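Local coordinates for increased recombination centers protein 6 (Saccharomyces cerevisiae, PDB 3UC9), which acts as a clathrin coat accessory factor related to small G proteins, and is involved in gross chromosomal rearrangements and telomere healing, at residues Ile30-Asp35 against Gly105-Thr110; Phe133-Asn138 against Glu164-Lys169. All blocks are in the same frame, centred on the assembly; numbering follows the deposited sequence.

Contact 1: Ile30-Asp35 against Gly105-Thr110; sequences ILVLSD and GIILIT
Leu-33 and Leu-108 lie side by side on one face of two neighbouring parallel strands, 30-35 and 105-110, whose axes come within 4.7 Å. Leu-33 CB lies 4.0 Å from Ile-107 O. Its CG stands anti to the backbone N (chi1 176°), which carries the branch alongside Leu-108; there CG meets Leu-108 CD1, and at the tip Leu-33 CD2 approaches the same methyl to 3.8 Å. Leu-108 CD1 thus touches the side chain of Leu-33 and also its carbonyl oxygen. Two residues earlier, Ile-106 turns its CD1 back to Leu-31 CB, 3.6 Å away. On the opposite face, with Ile-30, Val-32, Ile-107 and Ile-109, Val-32 CG1 comes within 4.2 Å of Ile-109 CG1. Between the two faces the backbones form a regular parallel ladder: Leu-31 N to Gly-105 O, Ile-107 N to Leu-31 O, Leu-33 N to Ile-107 O and, at 2.8 Å, Ile-109 N to Leu-33 O. Beyond it the regular bonding stops. The buried Ile-109 O has no conventional hydrogen-bond partner in the model; Ser-34 CA approaches it in a CA-H...O contact at 3.4 Å. A side-chain bond follows: Thr-110 OG1 donates to Asp-35 OD1 over 2.7 Å, on the syn side but 33° out of the carboxylate plane, and is also bonded to Thr-115 OG1. This is the middle of a Rossmann-type sheet. Strand 71-81 bonds along the other edge of 30-35, and strand 133-138 flanks 105-110; helix 39-50 packs on Val-32, Ile-107 and Ile-109, while helix 84-91 packs on Leu-31, Leu-33 and Leu-108.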
loop_
_atom_site.group_PDB
_atom_site.type_symbol
_atom_site.label_atom_id
_atom_site.label_comp_id
_atom_site.label_asym_id
_atom_site.label_seq_id
_atom_site.Cartn_x
_atom_site.Cartn_y
_atom_site.Cartn_z
ATOM N N ILE A 30 -0.481 1.880 8.387
ATOM C CA ILE A 30 -0.110 1.422 7.056
ATOM C C ILE A 30 0.120 -0.084 7.129
ATOM O O ILE A 30 0.942 -0.559 7.913
ATOM C CB ILE A 30 1.133 2.141 6.512
ATOM C CG1 ILE A 30 0.813 3.616 6.251
ATOM C CG2 ILE A 30 1.608 1.469 5.196
ATOM C CD1 ILE A 30 1.990 4.407 5.690
ATOM N N LEU A 31 -0.649 -0.835 6.342
ATOM C CA LEU A 31 -0.519 -2.287 6.278
ATOM C C LEU A 31 0.336 -2.651 5.068
ATOM O O LEU A 31 0.074 -2.198 3.955
ATOM C CB LEU A 31 -1.897 -2.944 6.183
ATOM C CG LEU A 31 -2.081 -4.467 6.164
ATOM C CD1 LEU A 31 -0.910 -5.220 6.732
ATOM C CD2 LEU A 31 -3.347 -4.803 6.953
ATOM N N VAL A 32 1.366 -3.458 5.303
ATOM C CA VAL A 32 2.174 -4.010 4.224
ATOM C C VAL A 32 1.970 -5.529 4.240
ATOM O O VAL A 32 2.276 -6.195 5.222
ATOM C CB VAL A 32 3.655 -3.654 4.358
ATOM C CG1 VAL A 32 4.425 -4.165 3.136
ATOM C CG2 VAL A 32 3.838 -2.128 4.525
ATOM N N LEU A 33 1.428 -6.043 3.143
ATOM C CA LEU A 33 1.012 -7.430 3.005
ATOM C C LEU A 33 1.745 -8.072 1.824
ATOM O O LEU A 33 2.001 -7.409 0.812
ATOM C CB LEU A 33 -0.495 -7.478 2.751
ATOM C CG LEU A 33 -1.162 -8.829 2.468
ATOM C CD1 LEU A 33 -1.220 -9.657 3.742
ATOM C CD2 LEU A 33 -2.564 -8.655 1.855
ATOM N N SER A 34 2.088 -9.353 1.960
ATOM C CA SER A 34 2.522 -10.161 0.818
ATOM C C SER A 34 1.959 -11.562 0.929
ATOM O O SER A 34 1.660 -12.025 2.028
ATOM C CB SER A 34 4.045 -10.228 0.741
ATOM O OG SER A 34 4.599 -10.955 1.828
ATOM N N ASP A 35 1.791 -12.237 -0.205
ATOM C CA ASP A 35 1.616 -13.684 -0.154
ATOM C C ASP A 35 2.961 -14.323 0.224
ATOM O O ASP A 35 4.039 -13.726 0.004
ATOM C CB ASP A 35 1.001 -14.286 -1.435
ATOM C CG ASP A 35 1.648 -13.791 -2.718
ATOM O OD1 ASP A 35 1.826 -12.568 -2.875
ATOM O OD2 ASP A 35 1.936 -14.633 -3.596
ATOM N N GLY A 105 -3.153 3.587 4.542
ATOM C CA GLY A 105 -2.859 2.926 3.282
ATOM C C GLY A 105 -2.616 1.438 3.423
ATOM O O GLY A 105 -2.347 0.936 4.519
ATOM N N ILE A 106 -2.691 0.754 2.286
ATOM C CA ILE A 106 -2.441 -0.674 2.185
ATOM C C ILE A 106 -1.485 -0.862 1.038
ATOM O O ILE A 106 -1.717 -0.305 -0.020
ATOM C CB ILE A 106 -3.718 -1.462 1.851
ATOM C CG1 ILE A 106 -4.841 -1.149 2.852
ATOM C CG2 ILE A 106 -3.415 -2.955 1.873
ATOM C CD1 ILE A 106 -4.576 -1.619 4.216
ATOM N N ILE A 107 -0.406 -1.611 1.266
ATOM C CA ILE A 107 0.587 -1.899 0.228
ATOM C C ILE A 107 0.674 -3.414 0.107
ATOM O O ILE A 107 0.962 -4.103 1.082
ATOM C CB ILE A 107 1.992 -1.307 0.559
ATOM C CG1 ILE A 107 1.908 0.204 0.779
ATOM C CG2 ILE A 107 2.978 -1.605 -0.569
ATOM C CD1 ILE A 107 3.226 0.868 1.274
ATOM N N LEU A 108 0.400 -3.925 -1.090
ATOM C CA LEU A 108 0.485 -5.343 -1.364
ATOM C C LEU A 108 1.713 -5.602 -2.230
ATOM O O LEU A 108 1.900 -4.955 -3.272
ATOM C CB LEU A 108 -0.793 -5.822 -2.060
ATOM C CG LEU A 108 -0.778 -7.254 -2.587
ATOM C CD1 LEU A 108 -0.662 -8.247 -1.440
ATOM C CD2 LEU A 108 -2.011 -7.533 -3.432
ATOM N N ILE A 109 2.557 -6.523 -1.771
ATOM C CA ILE A 109 3.763 -6.926 -2.482
ATOM C C ILE A 109 3.498 -8.315 -3.065
ATOM O O ILE A 109 3.335 -9.266 -2.318
ATOM C CB ILE A 109 4.980 -7.006 -1.536
ATOM C CG1 ILE A 109 5.174 -5.703 -0.745
ATOM C CG2 ILE A 109 6.235 -7.343 -2.323
ATOM C CD1 ILE A 109 5.442 -4.519 -1.595
ATOM N N THR A 110 3.468 -8.435 -4.389
ATOM C CA THR A 110 3.121 -9.709 -5.009
ATOM C C THR A 110 3.594 -9.825 -6.451
ATOM O O THR A 110 4.163 -8.891 -7.018
ATOM C CB THR A 110 1.584 -9.969 -4.958
ATOM O OG1 THR A 110 1.309 -11.344 -5.271
ATOM C CG2 THR A 110 0.847 -9.066 -5.929
#

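Contact 2: Phe133-Asn138 against Glu164-Lys169. Unlike the reference sequence in segment 133-138: Val-137 (reference Ala).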
loop_
_atom_site.group_PDB
_atom_site.type_symbol
_atom_site.label_atom_id
_atom_site.label_comp_id
_atom_site.label_asym_id
_atom_site.label_seq_id
_atom_site.Cartn_x
_atom_site.Cartn_y
_atom_site.Cartn_z
ATOM N N PHE A 133 -5.110 4.946 0.816
ATOM C CA PHE A 133 -4.378 4.670 -0.422
ATOM C C PHE A 133 -4.126 3.157 -0.578
ATOM O O PHE A 133 -3.989 2.423 0.413
ATOM C CB PHE A 133 -3.092 5.511 -0.546
ATOM C CG PHE A 133 -1.949 5.105 0.366
ATOM C CD1 PHE A 133 -1.168 3.990 0.088
ATOM C CD2 PHE A 133 -1.598 5.894 1.452
ATOM C CE1 PHE A 133 -0.085 3.650 0.902
ATOM C CE2 PHE A 133 -0.519 5.556 2.273
ATOM C CZ PHE A 133 0.231 4.432 1.997
ATOM N N VAL A 134 -4.096 2.687 -1.823
ATOM C CA VAL A 134 -3.830 1.273 -2.109
ATOM C C VAL A 134 -2.784 1.174 -3.201
ATOM O O VAL A 134 -3.020 1.613 -4.331
ATOM C CB VAL A 134 -5.084 0.523 -2.566
ATOM C CG1 VAL A 134 -4.731 -0.935 -2.821
ATOM C CG2 VAL A 134 -6.192 0.635 -1.505
ATOM N N VAL A 135 -1.633 0.621 -2.847
ATOM C CA VAL A 135 -0.534 0.438 -3.793
ATOM C C VAL A 135 -0.294 -1.042 -3.966
ATOM O O VAL A 135 -0.085 -1.762 -2.992
ATOM C CB VAL A 135 0.751 1.104 -3.309
ATOM C CG1 VAL A 135 1.912 0.826 -4.298
ATOM C CG2 VAL A 135 0.534 2.618 -3.110
ATOM N N LEU A 136 -0.325 -1.490 -5.219
ATOM C CA LEU A 136 -0.059 -2.867 -5.569
ATOM C C LEU A 136 1.316 -2.898 -6.208
ATOM O O LEU A 136 1.522 -2.349 -7.299
ATOM C CB LEU A 136 -1.107 -3.390 -6.532
ATOM C CG LEU A 136 -2.538 -3.348 -5.979
ATOM C CD1 LEU A 136 -3.222 -2.010 -6.267
ATOM C CD2 LEU A 136 -3.349 -4.481 -6.554
ATOM N N VAL A 137 2.251 -3.517 -5.496
ATOM C CA VAL A 137 3.647 -3.538 -5.889
ATOM C C VAL A 137 3.939 -4.859 -6.570
ATOM O O VAL A 137 3.875 -5.913 -5.947
ATOM C CB VAL A 137 4.567 -3.350 -4.675
ATOM C CG1 VAL A 137 6.031 -3.426 -5.105
ATOM C CG2 VAL A 137 4.274 -2.028 -3.971
ATOM N N ASN A 138 4.229 -4.806 -7.863
ATOM C CA ASN A 138 4.594 -5.987 -8.608
ATOM C C ASN A 138 6.093 -6.269 -8.586
ATOM O O ASN A 138 6.896 -5.410 -8.966
ATOM C CB ASN A 138 4.171 -5.865 -10.062
ATOM C CG ASN A 138 4.653 -7.038 -10.888
ATOM O OD1 ASN A 138 4.291 -8.186 -10.614
ATOM N ND2 ASN A 138 5.514 -6.766 -11.870
ATOM N N GLU A 164 -2.738 2.680 -7.066
ATOM C CA GLU A 164 -1.698 2.618 -8.070
ATOM C C GLU A 164 -0.932 1.306 -8.089
ATOM O O GLU A 164 -0.515 0.796 -7.055
ATOM C CB GLU A 164 -0.729 3.781 -7.901
ATOM C CG GLU A 164 0.009 4.133 -9.178
ATOM C CD GLU A 164 0.498 5.570 -9.213
ATOM O OE1 GLU A 164 -0.294 6.490 -8.912
ATOM O OE2 GLU A 164 1.679 5.775 -9.551
ATOM N N PHE A 165 -0.738 0.791 -9.302
ATOM C CA PHE A 165 0.141 -0.345 -9.546
ATOM C C PHE A 165 1.552 0.183 -9.824
ATOM O O PHE A 165 1.717 1.132 -10.593
ATOM C CB PHE A 165 -0.356 -1.157 -10.752
ATOM C CG PHE A 165 -1.649 -1.887 -10.494
ATOM C CD1 PHE A 165 -1.642 -3.237 -10.178
ATOM C CD2 PHE A 165 -2.865 -1.221 -10.537
ATOM C CE1 PHE A 165 -2.835 -3.914 -9.927
ATOM C CE2 PHE A 165 -4.054 -1.892 -10.293
ATOM C CZ PHE A 165 -4.034 -3.241 -9.995
ATOM N N VAL A 166 2.555 -0.427 -9.192
ATOM C CA VAL A 166 3.958 0.010 -9.326
ATOM C C VAL A 166 4.881 -1.203 -9.474
ATOM O O VAL A 166 4.733 -2.189 -8.756
ATOM C CB VAL A 166 4.393 0.847 -8.088
ATOM C CG1 VAL A 166 5.860 1.276 -8.205
ATOM C CG2 VAL A 166 3.524 2.090 -7.936
ATOM N N ASN A 167 5.823 -1.146 -10.418
ATOM C CA ASN A 167 6.859 -2.166 -10.528
ATOM C C ASN A 167 7.991 -1.882 -9.543
ATOM O O ASN A 167 8.410 -0.732 -9.400
ATOM C CB ASN A 167 7.442 -2.193 -11.947
ATOM C CG ASN A 167 6.704 -3.123 -12.880
ATOM O OD1 ASN A 167 5.969 -4.002 -12.449
ATOM N ND2 ASN A 167 6.928 -2.950 -14.192
ATOM N N TRP A 168 8.492 -2.928 -8.884
ATOM C CA TRP A 168 9.675 -2.818 -8.031
ATOM C C TRP A 168 10.630 -4.001 -8.239
ATOM O O TRP A 168 10.262 -5.151 -8.015
ATOM C CB TRP A 168 9.268 -2.705 -6.564
ATOM C CG TRP A 168 10.431 -2.569 -5.627
ATOM C CD1 TRP A 168 11.424 -1.626 -5.674
ATOM C CD2 TRP A 168 10.720 -3.400 -4.505
ATOM N NE1 TRP A 168 12.316 -1.824 -4.640
ATOM C CE2 TRP A 168 11.907 -2.910 -3.911
ATOM C CE3 TRP A 168 10.091 -4.518 -3.940
ATOM C CZ2 TRP A 168 12.474 -3.495 -2.774
ATOM C CZ3 TRP A 168 10.659 -5.104 -2.813
ATOM C CH2 TRP A 168 11.841 -4.586 -2.243
ATOM N N LYS A 169 11.857 -3.693 -8.660
ATOM C CA LYS A 169 12.884 -4.697 -8.969
ATOM C C LYS A 169 14.111 -4.535 -8.076
ATOM O O LYS A 169 13.992 -4.499 -6.847
ATOM C CB LYS A 169 13.294 -4.577 -10.441
ATOM C CG LYS A 169 12.113 -4.720 -11.405
ATOM C CD LYS A 169 12.541 -4.654 -12.869
ATOM C CE LYS A 169 11.332 -4.793 -13.793
ATOM N NZ LYS A 169 11.703 -4.821 -15.239
#
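Leu-136 sets its CD1 over the centre of the Phe-165 ring, 4.0 Å from the centroid in a CH-pi contact, while its CD2 reaches ring atom CE1 at 3.5 Å. Paired across the strands on one face, and both with CG anti to the carbonyl carbon (chi1 -60° and -69°), they run side by side. An alanine in place of this phenylalanine is likely to open a gap beside Leu-136 and leave both of its methyls without the ring, which Ile-148 and Leu-151 also touch. These strands, 133-138 and 163-167, are the parallel arms of a beta-alpha-beta unit whose helix, 145-155, supplies those two side chains. Five backbone bonds knit them: Glu-164 N to Val-134 O, Leu-136 N to Glu-164 O, Val-166 N to Leu-136 O, Asn-138 N to Val-166 O and Trp-168 N to Asn-138 O. Val-137 CG1, where the reference sequence has alanine, meets Trp-168 CB at 3.6 Å. Asn-138 ND2 gives a nearly straight bond to Asn-167 OD1 (2.9 Å), the amides turned 47° apart; Asn-138 also bonds Asn-140 O and Ile-112 N. Looser are partly exposed Asn-167 and, at the other end, the Glu-164 side chain, leading away to a salt bridge with Arg-188.

In the fold
Both contacts belong to one mixed sheet, their centres 9 Å apart, and are joined where strand 103-110 runs beside strand 133-138: Ile-106 N probably bonds to Phe-133 O, and Leu-108 O to Val-137 N. Contact 1 is the more central, every touching residue buried and each strand flanked by a further one. Contact 2 includes one of the sheet's two outermost strands, 163-167, yet is still mostly buried; its partly exposed Glu-164, paired with Arg-188, and Asn-167 fit that place, whereas Asp-35 in contact 1 is buried. Contact 1 is aliphatic with a polar end at the carboxylate-hydroxyl pair; contact 2 adds an aromatic ring and a pair of amides. Between them, Ile-109 CD1 packs on Val-137 CB.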